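Tannase (Lactobacillus plantarum, PDB 3WA7) is an alpha/beta-hydrolase of the carboxylic ester hydrolase class that hydrolyses the galloyl ester bonds of tannins, releasing gallic acid. Local coordinates at residues Phe348-Leu353 and Lys369-Ala375; Ile140-Tyr145 and Ala191-Ile197. All blocks are in the same frame, centred on the assembly; numbering follows the deposited sequence.

Interaction 1: Phe348-Leu353 and Lys369-Ala375; sequences FDQLDL and KHFTALA
Asp-349 lays its CB over one face of the Phe-371 ring, 3.9 Å from the centroid and 22° off the normal, a CH-pi contact. Its chi1 is t, sending the carboxylate into the bend of 369-375. Asp-349 OD1 accepts from His-370 ND1 (2.7 Å, 167°), a His-carboxylate hydrogen bond, while OD2 accepts from Phe-371 N (2.8 Å, 167°) and Thr-372 OG1 (2.7 Å). Thr-372 also N-caps the helix beginning at Ala-373, its OG1 weakly accepting from Ala-375 N (3.3 Å). Asp-349 centres an inverse gamma turn, and a type I turn runs from Gln-350 to Leu-353. CA atoms pair as Asp-349 with His-370 (6.0 Å), Leu-351 with Ala-375 (5.4 Å) and Leu-353 with Lys-369 (6.4 Å). Leu-353 CD2 sits 3.5 Å from the His-370 ring centroid, over its face. Asn-358 also donates to Asp-349 OD1, and His-370 NE2 is hydrogen-bonded to Ser-379 OG. Hydrogen-bonded on both oxygens by ring NH, backbone NH and hydroxyl, this buried carboxylate ties 348-353 to the lead-in of helix 373-377.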
loop_
_atom_site.group_PDB
_atom_site.type_symbol
_atom_site.label_atom_id
_atom_site.label_comp_id
_atom_site.label_asym_id
_atom_site.label_seq_id
_atom_site.Cartn_x
_atom_site.Cartn_y
_atom_site.Cartn_z
ATOM N N PHE A 348 -0.119 -7.727 -14.399
ATOM C CA PHE A 348 0.888 -6.760 -13.978
ATOM C C PHE A 348 2.053 -6.616 -14.951
ATOM O O PHE A 348 2.381 -5.506 -15.368
ATOM C CB PHE A 348 1.404 -7.122 -12.580
ATOM C CG PHE A 348 0.329 -7.102 -11.523
ATOM C CD1 PHE A 348 -0.579 -8.151 -11.416
ATOM C CD2 PHE A 348 0.180 -5.999 -10.686
ATOM C CE1 PHE A 348 -1.627 -8.102 -10.492
ATOM C CE2 PHE A 348 -0.863 -5.938 -9.759
ATOM C CZ PHE A 348 -1.768 -6.992 -9.664
ATOM N N ASP A 349 2.687 -7.725 -15.313
ATOM C CA ASP A 349 3.795 -7.638 -16.251
ATOM C C ASP A 349 3.269 -7.851 -17.667
ATOM O O ASP A 349 3.335 -8.956 -18.210
ATOM C CB ASP A 349 4.871 -8.676 -15.923
ATOM C CG ASP A 349 6.188 -8.383 -16.621
ATOM O OD1 ASP A 349 6.187 -7.560 -17.559
ATOM O OD2 ASP A 349 7.218 -8.971 -16.238
ATOM N N GLN A 350 2.728 -6.787 -18.256
ATOM C CA GLN A 350 2.185 -6.867 -19.609
ATOM C C GLN A 350 3.272 -7.187 -20.627
ATOM O O GLN A 350 4.393 -6.690 -20.529
ATOM C CB GLN A 350 1.477 -5.561 -19.967
ATOM C CG GLN A 350 0.025 -5.507 -19.536
ATOM C CD GLN A 350 -0.876 -6.268 -20.487
ATOM O OE1 GLN A 350 -0.994 -5.913 -21.660
ATOM N NE2 GLN A 350 -1.514 -7.322 -19.989
ATOM N N LEU A 351 2.935 -8.025 -21.604
ATOM C CA LEU A 351 3.906 -8.423 -22.611
ATOM C C LEU A 351 4.400 -7.253 -23.451
ATOM O O LEU A 351 5.512 -7.297 -23.985
ATOM C CB LEU A 351 3.317 -9.504 -23.522
ATOM C CG LEU A 351 2.799 -10.756 -22.808
ATOM C CD1 LEU A 351 2.409 -11.801 -23.849
ATOM C CD2 LEU A 351 3.864 -11.310 -21.872
ATOM N N ASP A 352 3.578 -6.213 -23.567
ATOM C CA ASP A 352 3.958 -5.042 -24.348
ATOM C C ASP A 352 4.481 -3.885 -23.496
ATOM O O ASP A 352 4.641 -2.772 -23.996
ATOM C CB ASP A 352 2.784 -4.558 -25.212
ATOM C CG ASP A 352 1.549 -4.217 -24.397
ATOM O OD1 ASP A 352 1.638 -4.148 -23.153
ATOM O OD2 ASP A 352 0.480 -4.006 -25.010
ATOM N N LEU A 353 4.737 -4.153 -22.216
ATOM C CA LEU A 353 5.275 -3.152 -21.285
ATOM C C LEU A 353 4.382 -1.942 -21.006
ATOM O O LEU A 353 4.885 -0.883 -20.619
ATOM C CB LEU A 353 6.628 -2.641 -21.798
ATOM C CG LEU A 353 7.804 -3.611 -21.925
ATOM C CD1 LEU A 353 8.980 -2.897 -22.576
ATOM C CD2 LEU A 353 8.195 -4.134 -20.555
ATOM N N LYS A 369 10.200 -1.909 -18.214
ATOM C CA LYS A 369 10.862 -3.209 -18.262
ATOM C C LYS A 369 9.938 -4.305 -17.754
ATOM O O LYS A 369 8.912 -4.034 -17.127
ATOM C CB LYS A 369 12.115 -3.225 -17.375
ATOM C CG LYS A 369 13.279 -2.355 -17.816
ATOM C CD LYS A 369 14.487 -2.632 -16.925
ATOM C CE LYS A 369 15.674 -1.737 -17.259
ATOM N NZ LYS A 369 16.848 -2.030 -16.376
ATOM N N HIS A 370 10.304 -5.549 -18.042
ATOM C CA HIS A 370 9.547 -6.681 -17.533
ATOM C C HIS A 370 10.182 -6.961 -16.176
ATOM O O HIS A 370 11.285 -6.482 -15.894
ATOM C CB HIS A 370 9.702 -7.897 -18.448
ATOM C CG HIS A 370 9.006 -7.750 -19.763
ATOM N ND1 HIS A 370 7.647 -7.548 -19.865
ATOM C CD2 HIS A 370 9.481 -7.766 -21.031
ATOM C CE1 HIS A 370 7.314 -7.445 -21.140
ATOM N NE2 HIS A 370 8.409 -7.575 -21.868
ATOM N N PHE A 371 9.488 -7.713 -15.328
ATOM C CA PHE A 371 10.012 -8.039 -14.008
ATOM C C PHE A 371 9.719 -9.487 -13.636
ATOM O O PHE A 371 9.759 -9.868 -12.463
ATOM C CB PHE A 371 9.457 -7.070 -12.954
ATOM C CG PHE A 371 7.979 -6.811 -13.068
ATOM C CD1 PHE A 371 7.069 -7.516 -12.282
ATOM C CD2 PHE A 371 7.496 -5.844 -13.948
ATOM C CE1 PHE A 371 5.700 -7.257 -12.371
ATOM C CE2 PHE A 371 6.133 -5.578 -14.046
ATOM C CZ PHE A 371 5.232 -6.286 -13.254
ATOM N N THR A 372 9.429 -10.284 -14.660
ATOM C CA THR A 372 9.156 -11.711 -14.510
ATOM C C THR A 372 9.769 -12.404 -15.720
ATOM O O THR A 372 9.774 -11.852 -16.820
ATOM C CB THR A 372 7.642 -12.021 -14.487
ATOM O OG1 THR A 372 7.052 -11.647 -15.739
ATOM C CG2 THR A 372 6.964 -11.269 -13.351
ATOM N N ALA A 373 10.291 -13.608 -15.516
ATOM C CA ALA A 373 10.900 -14.356 -16.608
ATOM C C ALA A 373 9.869 -14.655 -17.698
ATOM O O ALA A 373 10.171 -14.592 -18.889
ATOM C CB ALA A 373 11.497 -15.658 -16.076
ATOM N N LEU A 374 8.648 -14.968 -17.282
ATOM C CA LEU A 374 7.579 -15.286 -18.223
ATOM C C LEU A 374 7.321 -14.183 -19.249
ATOM O O LEU A 374 7.302 -14.438 -20.456
ATOM C CB LEU A 374 6.282 -15.568 -17.466
ATOM C CG LEU A 374 5.073 -15.823 -18.363
ATOM C CD1 LEU A 374 5.141 -17.234 -18.912
ATOM C CD2 LEU A 374 3.799 -15.623 -17.572
ATOM N N ALA A 375 7.113 -12.959 -18.770
ATOM C CA ALA A 375 6.833 -11.838 -19.661
ATOM C C ALA A 375 8.039 -11.416 -20.496
ATOM O O ALA A 375 7.880 -10.903 -21.601
ATOM C CB ALA A 375 6.303 -10.650 -18.863
#

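Interaction 2: Ile140-Tyr145 and Ala191-Ile197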
loop_
_atom_site.group_PDB
_atom_site.type_symbol
_atom_site.label_atom_id
_atom_site.label_comp_id
_atom_site.label_asym_id
_atom_site.label_seq_id
_atom_site.Cartn_x
_atom_site.Cartn_y
_atom_site.Cartn_z
ATOM N N ILE A 140 11.352 9.863 6.481
ATOM C CA ILE A 140 11.398 9.285 7.816
ATOM C C ILE A 140 12.691 9.713 8.515
ATOM O O ILE A 140 12.676 10.074 9.691
ATOM C CB ILE A 140 11.328 7.748 7.761
ATOM C CG1 ILE A 140 9.967 7.329 7.202
ATOM C CG2 ILE A 140 11.562 7.154 9.157
ATOM C CD1 ILE A 140 9.858 5.840 6.872
ATOM N N ARG A 141 13.811 9.682 7.797
ATOM C CA ARG A 141 15.078 10.093 8.401
ATOM C C ARG A 141 15.026 11.559 8.823
ATOM O O ARG A 141 15.563 11.924 9.865
ATOM C CB ARG A 141 16.246 9.864 7.436
ATOM C CG ARG A 141 16.457 8.399 7.130
ATOM C CD ARG A 141 17.771 8.122 6.427
ATOM N NE ARG A 141 17.973 6.681 6.342
ATOM C CZ ARG A 141 19.125 6.092 6.047
ATOM N NH1 ARG A 141 20.207 6.818 5.799
ATOM N NH2 ARG A 141 19.193 4.768 6.012
ATOM N N TYR A 142 14.374 12.392 8.017
ATOM C CA TYR A 142 14.252 13.811 8.344
ATOM C C TYR A 142 13.518 13.955 9.675
ATOM O O TYR A 142 13.938 14.708 10.552
ATOM C CB TYR A 142 13.466 14.558 7.262
ATOM C CG TYR A 142 13.277 16.026 7.580
ATOM C CD1 TYR A 142 14.257 16.964 7.248
ATOM C CD2 TYR A 142 12.150 16.466 8.277
ATOM C CE1 TYR A 142 14.120 18.306 7.608
ATOM C CE2 TYR A 142 12.006 17.803 8.644
ATOM C CZ TYR A 142 12.994 18.713 8.308
ATOM O OH TYR A 142 12.863 20.026 8.692
ATOM N N VAL A 143 12.415 13.230 9.814
ATOM C CA VAL A 143 11.619 13.280 11.035
ATOM C C VAL A 143 12.409 12.817 12.254
ATOM O O VAL A 143 12.465 13.518 13.267
ATOM C CB VAL A 143 10.346 12.411 10.901
ATOM C CG1 VAL A 143 9.651 12.273 12.256
ATOM C CG2 VAL A 143 9.399 13.040 9.894
ATOM N N LYS A 144 13.025 11.644 12.150
ATOM C CA LYS A 144 13.784 11.086 13.266
ATOM C C LYS A 144 15.015 11.917 13.619
ATOM O O LYS A 144 15.376 12.024 14.792
ATOM C CB LYS A 144 14.165 9.632 12.961
ATOM C CG LYS A 144 12.934 8.752 12.715
ATOM C CD LYS A 144 13.262 7.265 12.606
ATOM C CE LYS A 144 13.550 6.636 13.962
ATOM N NZ LYS A 144 13.851 5.172 13.822
ATOM N N TYR A 145 15.641 12.515 12.610
ATOM C CA TYR A 145 16.818 13.355 12.826
ATOM C C TYR A 145 16.410 14.567 13.652
ATOM O O TYR A 145 17.209 15.124 14.412
ATOM C CB TYR A 145 17.381 13.825 11.479
ATOM C CG TYR A 145 18.576 14.753 11.571
ATOM C CD1 TYR A 145 19.748 14.352 12.211
ATOM C CD2 TYR A 145 18.545 16.022 10.987
ATOM C CE1 TYR A 145 20.866 15.189 12.264
ATOM C CE2 TYR A 145 19.657 16.868 11.036
ATOM C CZ TYR A 145 20.813 16.442 11.675
ATOM O OH TYR A 145 21.920 17.264 11.715
ATOM N N ALA A 191 18.998 13.095 5.703
ATOM C CA ALA A 191 19.454 13.316 7.070
ATOM C C ALA A 191 20.146 12.087 7.643
ATOM O O ALA A 191 19.782 10.954 7.326
ATOM C CB ALA A 191 18.273 13.718 7.960
ATOM N N PRO A 192 21.165 12.298 8.492
ATOM C CA PRO A 192 21.922 11.214 9.123
ATOM C C PRO A 192 21.157 10.617 10.300
ATOM O O PRO A 192 21.489 10.858 11.464
ATOM C CB PRO A 192 23.203 11.909 9.560
ATOM C CG PRO A 192 22.701 13.254 9.965
ATOM C CD PRO A 192 21.747 13.610 8.840
ATOM N N ALA A 193 20.124 9.844 9.986
ATOM C CA ALA A 193 19.300 9.205 11.000
ATOM C C ALA A 193 18.796 7.874 10.455
ATOM O O ALA A 193 19.021 7.549 9.289
ATOM C CB ALA A 193 18.117 10.105 11.365
ATOM N N THR A 194 18.127 7.106 11.306
ATOM C CA THR A 194 17.583 5.811 10.908
ATOM C C THR A 194 16.224 5.988 10.227
ATOM O O THR A 194 15.632 7.068 10.278
ATOM C CB THR A 194 17.399 4.892 12.131
ATOM O OG1 THR A 194 16.593 5.558 13.112
ATOM C CG2 THR A 194 18.747 4.534 12.736
ATOM N N ASP A 195 15.732 4.931 9.589
ATOM C CA ASP A 195 14.434 5.004 8.924
ATOM C C ASP A 195 13.491 3.856 9.289
ATOM O O ASP A 195 12.486 3.631 8.613
ATOM C CB ASP A 195 14.601 5.091 7.396
ATOM C CG ASP A 195 15.448 3.972 6.827
ATOM O OD1 ASP A 195 15.135 2.791 7.086
ATOM O OD2 ASP A 195 16.424 4.281 6.108
ATOM N N ASP A 196 13.814 3.128 10.355
ATOM C CA ASP A 196 12.945 2.051 10.807
ATOM C C ASP A 196 11.777 2.754 11.494
ATOM O O ASP A 196 11.951 3.829 12.073
ATOM C CB ASP A 196 13.679 1.128 11.791
ATOM C CG ASP A 196 14.166 1.856 13.029
ATOM O OD1 ASP A 196 13.582 1.650 14.114
ATOM O OD2 ASP A 196 15.135 2.636 12.915
ATOM N N ILE A 197 10.588 2.169 11.417
ATOM C CA ILE A 197 9.417 2.789 12.023
ATOM C C ILE A 197 8.736 1.903 13.058
ATOM O O ILE A 197 9.094 0.739 13.234
ATOM C CB ILE A 197 8.395 3.202 10.944
ATOM C CG1 ILE A 197 7.937 1.972 10.155
ATOM C CG2 ILE A 197 9.023 4.246 10.017
ATOM C CD1 ILE A 197 6.904 2.276 9.084
HETATM O O HOH W 1 20.812 9.384 5.218
#
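The C-terminal turn and a half of helix 131-145 presents a ridged face, and 191-197 drapes over it as an extended loop, burying 623 Å² in all. At the end nearest Tyr-145 the fit is close because the loop's knobs are small: the CB of Ala-191 lies 3.6 Å, and the CB of Ala-193 3.8 Å, from Tyr-145 CB. These methyls let the backbones approach, with CA atoms only 5.0 Å apart for Arg-141 and Ala-193. Pro-192, centre of an inverse gamma turn, bulges between them and sets its CD over the Tyr-145 ring face, 4.0 Å from the centroid (CH-pi).

Arg-141 rises past the loop, its guanidinium face under Ala-193 O; NE and NH2 both donate to Asp-195 OD2 (2.9 and 2.8 Å), a salt bridge, and a water joins NH1 to Ala-191 O. In the alpha/beta-hydrolase fold this is where a helix packed on the central sheet meets the loop entering strand 199-203. Lys-144 bends at chi3 (p) to bring NZ into the hollow formed by Thr-194 and Asp-196, donating hydrogen bonds to Thr-194 OG1 (2.9 Å) and Asp-196 O (2.9 Å) and forming a salt bridge with Asp-196 OD2 (3.0 Å). Asp-195 OD1 is also hydrogen-bonded to the backbone N of Asn-177, and Asp-196 OD2 to its ND2. Toward the sheet, Ile-140 CD1 meets Ile-197 CG2 at 3.6 Å, beside Met-71 and Ile-157.

In the fold
Interactions 1 and 2 do not touch: their centres are 34 Å apart and their nearest atoms about 22 Å. They follow one another along the chain, interaction 2 closing before interaction 1 opens. Interaction 2 belongs to the sheet framework; neighbouring strand 157-160 leads to the probable nucleophile elbow at Ser-163, whose likely triad partners are Asp-419 and His-451. Interaction 1 lies among the loops and short helices inserted between strands 199-203 and 410-414, with the backbone NH groups of Phe-348 and Asp-349 hydrogen-bonded to the carboxylate of Asp-213 on helix 209-220. A glycerol about 4 Å from the side chain of Phe-348 probably came from the crystallisation liquor.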